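Local coordinates for protein glycerol dehydratase (Clostridium butyricum, PDB 1R9D) that catalyses the B12-independent dehydration of glycerol, probably as a glycyl-radical enzyme, at residues P285-Q290 / S377-N382; A425-I430 / P436-K441. All blocks are in the same frame, centred on the assembly; numbering follows the deposited sequence.

Overall arrangement
Interactions 1 and 2 lie with their centres 10 Å apart and are joined by a salt bridge and a probable hydrogen bond: Asp427 of interaction 2 bridges to Arg287 of interaction 1, and Arg379 probably donates to the carbonyl of Arg426. They show how a largely buried cluster of charges can be shared by neighbouring contacts. Residues 285-290 and 377-382 meet deep in the protein through two arginine side chains, with no hydrogen bond between them and about 90 Å² buried. Segments 425-430 and 436-441, close in sequence, bury about 332 Å² by hairpin pairing, apolar packing and a salt bridge. That contact is buried at its strands and partly exposed around Asp427, Lys438 and Pro439.

Interaction 1 of 2, residues P285-Q290 / S377-N382; sequences PARFDQ and SVRIWN
Arg287 and Arg379 meet guanidinium to guanidinium, and these two side chains make up the whole contact. NH1 of Arg379 sits over the centre of the Arg287 group, 3.3 Å from CZ of Arg287, while NH2 of Arg287 lies above the rim of the Arg379 group. With the planes 33° apart, this is a tilted overlap of faces. Bends at chi3, 79° in Arg287 and 50° in Arg379, turn the guanidinium groups so that the chains cross at about a right angle and the faces overlap. On the opposite face of the Arg287 group lies CG of Gln290, offset toward the rim.

Arg287 is the N-cap of helix 288-298 and the centre of an inverse gamma turn, whereas Arg379 projects from strand 375-380, which runs between strands 341-344 and 404-407 in a five-stranded mixed sheet, consistent with part of the ten-stranded barrel of the pyruvate formate-lyase family. Such close cations can be accommodated where anions and carbonyls surround them, and here two acids probably offset much of the charge of the buried pair. Arg379 pairs with Asp408; Arg287 forms a salt bridge with Asp427 and gives NH2 to the carbonyls of Gly345 and Gln347.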
loop_
_atom_site.group_PDB
_atom_site.type_symbol
_atom_site.label_atom_id
_atom_site.label_comp_id
_atom_site.label_asym_id
_atom_site.label_seq_id
_atom_site.Cartn_x
_atom_site.Cartn_y
_atom_site.Cartn_z
ATOM N N PRO A 285 -10.338 11.017 -27.481
ATOM C CA PRO A 285 -11.261 10.158 -28.225
ATOM C C PRO A 285 -10.515 9.274 -29.232
ATOM O O PRO A 285 -10.971 8.188 -29.581
ATOM C CB PRO A 285 -12.181 11.165 -28.912
ATOM C CG PRO A 285 -12.238 12.288 -27.912
ATOM C CD PRO A 285 -10.784 12.422 -27.515
ATOM N N ALA A 286 -9.364 9.756 -29.694
ATOM C CA ALA A 286 -8.549 9.023 -30.663
ATOM C C ALA A 286 -9.289 8.707 -31.967
ATOM O O ALA A 286 -9.876 9.604 -32.569
ATOM C CB ALA A 286 -8.001 7.746 -30.034
ATOM N N ARG A 287 -9.278 7.443 -32.393
ATOM C CA ARG A 287 -9.895 7.057 -33.669
ATOM C C ARG A 287 -11.421 7.009 -33.712
ATOM O O ARG A 287 -12.019 5.976 -34.025
ATOM C CB ARG A 287 -9.326 5.715 -34.141
ATOM C CG ARG A 287 -7.804 5.659 -34.149
ATOM C CD ARG A 287 -7.292 4.501 -34.990
ATOM N NE ARG A 287 -7.315 4.796 -36.425
ATOM C CZ ARG A 287 -6.964 3.928 -37.370
ATOM N NH1 ARG A 287 -6.572 2.707 -37.032
ATOM N NH2 ARG A 287 -6.979 4.282 -38.653
ATOM N N PHE A 288 -12.031 8.151 -33.425
ATOM C CA PHE A 288 -13.481 8.322 -33.405
ATOM C C PHE A 288 -14.143 7.792 -34.681
ATOM O O PHE A 288 -15.175 7.120 -34.625
ATOM C CB PHE A 288 -13.786 9.815 -33.241
ATOM C CG PHE A 288 -15.241 10.139 -33.039
ATOM C CD1 PHE A 288 -15.827 10.028 -31.780
ATOM C CD2 PHE A 288 -16.008 10.627 -34.096
ATOM C CE1 PHE A 288 -17.161 10.409 -31.576
ATOM C CE2 PHE A 288 -17.337 11.008 -33.903
ATOM C CZ PHE A 288 -17.912 10.901 -32.641
ATOM N N ASP A 289 -13.545 8.088 -35.830
ATOM C CA ASP A 289 -14.106 7.648 -37.099
ATOM C C ASP A 289 -14.135 6.132 -37.253
ATOM O O ASP A 289 -14.998 5.590 -37.943
ATOM C CB ASP A 289 -13.349 8.298 -38.271
ATOM C CG ASP A 289 -11.904 7.818 -38.395
ATOM O OD1 ASP A 289 -11.295 7.438 -37.372
ATOM O OD2 ASP A 289 -11.375 7.850 -39.527
ATOM N N GLN A 290 -13.215 5.441 -36.593
ATOM C CA GLN A 290 -13.172 3.991 -36.694
ATOM C C GLN A 290 -14.211 3.269 -35.836
ATOM O O GLN A 290 -14.824 2.307 -36.300
ATOM C CB GLN A 290 -11.768 3.491 -36.356
ATOM C CG GLN A 290 -10.694 4.066 -37.282
ATOM C CD GLN A 290 -10.982 3.786 -38.749
ATOM O OE1 GLN A 290 -11.180 2.638 -39.141
ATOM N NE2 GLN A 290 -11.005 4.838 -39.567
ATOM N N SER A 377 -7.178 15.833 -35.603
ATOM C CA SER A 377 -5.954 15.388 -36.253
ATOM C C SER A 377 -6.247 14.407 -37.377
ATOM O O SER A 377 -7.336 13.845 -37.453
ATOM C CB SER A 377 -5.066 14.693 -35.219
ATOM O OG SER A 377 -4.807 15.538 -34.113
ATOM N N VAL A 378 -5.267 14.197 -38.252
ATOM C CA VAL A 378 -5.428 13.245 -39.338
ATOM C C VAL A 378 -4.150 12.415 -39.474
ATOM O O VAL A 378 -3.045 12.913 -39.261
ATOM C CB VAL A 378 -5.721 13.935 -40.706
ATOM C CG1 VAL A 378 -6.992 14.787 -40.611
ATOM C CG2 VAL A 378 -4.532 14.784 -41.137
ATOM N N ARG A 379 -4.310 11.140 -39.791
ATOM C CA ARG A 379 -3.161 10.264 -39.989
ATOM C C ARG A 379 -2.897 10.245 -41.486
ATOM O O ARG A 379 -3.834 10.233 -42.284
ATOM C CB ARG A 379 -3.464 8.851 -39.487
ATOM C CG ARG A 379 -3.330 8.700 -37.982
ATOM C CD ARG A 379 -3.704 7.302 -37.512
ATOM N NE ARG A 379 -3.023 6.270 -38.289
ATOM C CZ ARG A 379 -3.075 4.974 -38.009
ATOM N NH1 ARG A 379 -3.769 4.551 -36.960
ATOM N NH2 ARG A 379 -2.449 4.097 -38.791
ATOM N N ILE A 380 -1.623 10.250 -41.864
ATOM C CA ILE A 380 -1.226 10.244 -43.265
ATOM C C ILE A 380 -0.247 9.096 -43.490
ATOM O O ILE A 380 0.623 8.860 -42.661
ATOM C CB ILE A 380 -0.509 11.572 -43.639
ATOM C CG1 ILE A 380 -1.455 12.761 -43.424
ATOM C CG2 ILE A 380 -0.004 11.524 -45.077
ATOM C CD1 ILE A 380 -2.695 12.740 -44.303
ATOM N N TRP A 381 -0.409 8.365 -44.587
ATOM C CA TRP A 381 0.513 7.284 -44.900
ATOM C C TRP A 381 0.721 7.207 -46.410
ATOM O O TRP A 381 0.132 7.990 -47.155
ATOM C CB TRP A 381 0.030 5.943 -44.319
ATOM C CG TRP A 381 -1.192 5.344 -44.936
ATOM C CD1 TRP A 381 -2.458 5.865 -44.947
ATOM C CD2 TRP A 381 -1.280 4.059 -45.563
ATOM N NE1 TRP A 381 -3.331 4.974 -45.537
ATOM C CE2 TRP A 381 -2.632 3.859 -45.922
ATOM C CE3 TRP A 381 -0.346 3.055 -45.851
ATOM C CZ2 TRP A 381 -3.074 2.693 -46.557
ATOM C CZ3 TRP A 381 -0.785 1.892 -46.482
ATOM C CH2 TRP A 381 -2.139 1.723 -46.828
ATOM N N ASN A 382 1.570 6.290 -46.865
ATOM C CA ASN A 382 1.854 6.185 -48.295
ATOM C C ASN A 382 0.636 6.070 -49.207
ATOM O O ASN A 382 0.650 6.590 -50.325
ATOM C CB ASN A 382 2.801 5.010 -48.578
ATOM C CG ASN A 382 4.252 5.328 -48.242
ATOM O OD1 ASN A 382 5.167 4.584 -48.616
ATOM N ND2 ASN A 382 4.470 6.425 -47.531
#

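Interaction 2 of 2, residues A425-I430 / P436-K441; sequences ARDYGI and PQKPGK
Gly429 and Gln437 face each other as an antiparallel hydrogen-bonded pair: Gly429 N donates to Gln437 O at 3.0 Å, and Gln437 N returns a bond to Gly429 O at 3.1 Å. Next along, Ile430 and Pro436 form a non-hydrogen-bonded pair, where CD1 of Ile430 packs on CB of Pro436 at 4.0 Å. Tyr428 brings its CD1 to the same proline carbon obliquely, while its hydroxyl is hydrogen-bonded to Asp408 and its ring makes a cation-pi contact with Arg379.

Lys438 shows how a side chain can start out pointing away and still come back to its partner. Its CB leaves in the direction away from residues 425-430; CG follows anti to the backbone N (chi1 160°), and a bend at chi2 (59°) turns the rest of the chain round. CD and CE of Lys438 then skirt Asp427 OD2, and NZ of Lys438 closes a salt bridge to that oxygen at 2.7 Å. The ammonium meets OD2 on its anti side, 19° out of the carboxylate plane, and OD1 is taken by Arg287. Two cations thus grip one carboxylate, which would probably favour its ionised form.

Residues Lys438 to Lys441 form a type II turn, with Gly440 at positive phi. Strands 429-431 and 435-437 form a short two-stranded hairpin, extended by the salt bridge and the turn, and the side chain of Ile430 lies about 8 Å from a bound glycerol; in the glycyl-radical enzymes, the equivalent loop carries the active-site cysteine into the barrel.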
loop_
_atom_site.group_PDB
_atom_site.type_symbol
_atom_site.label_atom_id
_atom_site.label_comp_id
_atom_site.label_asym_id
_atom_site.label_seq_id
_atom_site.Cartn_x
_atom_site.Cartn_y
_atom_site.Cartn_z
ATOM N N ALA A 425 0.290 -1.330 -33.294
ATOM C CA ALA A 425 0.924 -0.091 -33.745
ATOM C C ALA A 425 0.142 0.544 -34.897
ATOM O O ALA A 425 0.015 1.765 -34.966
ATOM C CB ALA A 425 2.371 -0.357 -34.178
ATOM N N ARG A 426 -0.385 -0.286 -35.794
ATOM C CA ARG A 426 -1.152 0.205 -36.932
ATOM C C ARG A 426 -2.462 0.866 -36.513
ATOM O O ARG A 426 -3.024 1.665 -37.260
ATOM C CB ARG A 426 -1.462 -0.937 -37.907
ATOM C CG ARG A 426 -0.299 -1.306 -38.806
ATOM C CD ARG A 426 -0.618 -2.517 -39.664
ATOM N NE ARG A 426 0.432 -2.760 -40.653
ATOM C CZ ARG A 426 0.581 -3.902 -41.312
ATOM N NH1 ARG A 426 -0.251 -4.907 -41.085
ATOM N NH2 ARG A 426 1.562 -4.037 -42.199
ATOM N N ASP A 427 -2.936 0.542 -35.315
ATOM C CA ASP A 427 -4.197 1.093 -34.824
ATOM C C ASP A 427 -3.988 2.244 -33.834
ATOM O O ASP A 427 -4.844 2.519 -33.000
ATOM C CB ASP A 427 -5.009 -0.031 -34.165
ATOM C CG ASP A 427 -6.465 0.341 -33.952
ATOM O OD1 ASP A 427 -7.094 0.857 -34.901
ATOM O OD2 ASP A 427 -6.982 0.104 -32.837
ATOM N N TYR A 428 -2.858 2.932 -33.943
ATOM C CA TYR A 428 -2.561 4.022 -33.026
ATOM C C TYR A 428 -3.443 5.254 -33.174
ATOM O O TYR A 428 -4.019 5.516 -34.230
ATOM C CB TYR A 428 -1.090 4.450 -33.164
ATOM C CG TYR A 428 -0.804 5.417 -34.299
ATOM C CD1 TYR A 428 -0.930 6.799 -34.119
ATOM C CD2 TYR A 428 -0.414 4.951 -35.555
ATOM C CE1 TYR A 428 -0.673 7.687 -35.158
ATOM C CE2 TYR A 428 -0.157 5.833 -36.602
ATOM C CZ TYR A 428 -0.286 7.199 -36.395
ATOM O OH TYR A 428 -0.004 8.070 -37.422
ATOM N N GLY A 429 -3.532 6.001 -32.080
ATOM C CA GLY A 429 -4.273 7.243 -32.053
ATOM C C GLY A 429 -3.340 8.191 -31.332
ATOM O O GLY A 429 -2.316 7.749 -30.809
ATOM N N ILE A 430 -3.666 9.478 -31.297
ATOM C CA ILE A 430 -2.818 10.440 -30.611
ATOM C C ILE A 430 -3.403 10.900 -29.277
ATOM O O ILE A 430 -4.610 11.125 -29.160
ATOM C CB ILE A 430 -2.567 11.682 -31.495
ATOM C CG1 ILE A 430 -1.765 11.275 -32.740
ATOM C CG2 ILE A 430 -1.818 12.751 -30.699
ATOM C CD1 ILE A 430 -0.397 10.693 -32.425
ATOM N N PRO A 436 1.671 9.289 -29.387
ATOM C CA PRO A 436 0.988 8.104 -29.919
ATOM C C PRO A 436 0.823 6.934 -28.948
ATOM O O PRO A 436 1.657 6.718 -28.070
ATOM C CB PRO A 436 1.850 7.693 -31.124
ATOM C CG PRO A 436 3.045 8.626 -31.114
ATOM C CD PRO A 436 3.090 9.292 -29.771
ATOM N N GLN A 437 -0.250 6.169 -29.125
ATOM C CA GLN A 437 -0.492 4.992 -28.288
ATOM C C GLN A 437 -1.564 4.098 -28.905
ATOM O O GLN A 437 -2.320 4.526 -29.776
ATOM C CB GLN A 437 -0.948 5.395 -26.869
ATOM C CG GLN A 437 -2.487 5.530 -26.718
ATOM C CD GLN A 437 -2.979 5.668 -25.273
ATOM O OE1 GLN A 437 -4.169 5.474 -24.996
ATOM N NE2 GLN A 437 -2.081 6.017 -24.358
ATOM N N LYS A 438 -1.601 2.845 -28.460
ATOM C CA LYS A 438 -2.623 1.903 -28.901
ATOM C C LYS A 438 -3.758 2.153 -27.905
ATOM O O LYS A 438 -3.622 1.871 -26.713
ATOM C CB LYS A 438 -2.118 0.461 -28.773
ATOM C CG LYS A 438 -3.225 -0.591 -28.739
ATOM C CD LYS A 438 -4.095 -0.574 -29.991
ATOM C CE LYS A 438 -5.143 -1.675 -29.905
ATOM N NZ LYS A 438 -5.973 -1.790 -31.135
ATOM N N PRO A 439 -4.884 2.702 -28.377
ATOM C CA PRO A 439 -5.996 2.968 -27.462
ATOM C C PRO A 439 -6.545 1.703 -26.816
ATOM O O PRO A 439 -6.530 0.628 -27.422
ATOM C CB PRO A 439 -7.035 3.636 -28.363
ATOM C CG PRO A 439 -6.208 4.276 -29.448
ATOM C CD PRO A 439 -5.194 3.185 -29.734
ATOM N N GLY A 440 -7.025 1.847 -25.584
ATOM C CA GLY A 440 -7.609 0.731 -24.860
ATOM C C GLY A 440 -6.660 -0.325 -24.327
ATOM O O GLY A 440 -7.114 -1.358 -23.836
ATOM N N LYS A 441 -5.357 -0.079 -24.408
ATOM C CA LYS A 441 -4.374 -1.049 -23.930
ATOM C C LYS A 441 -3.155 -0.407 -23.282
ATOM O O LYS A 441 -2.224 -1.112 -22.894
ATOM C CB LYS A 441 -3.879 -1.912 -25.092
ATOM C CG LYS A 441 -4.938 -2.727 -25.808
ATOM C CD LYS A 441 -4.270 -3.695 -26.779
ATOM C CE LYS A 441 -5.282 -4.626 -27.433
ATOM N NZ LYS A 441 -4.618 -5.591 -28.358
#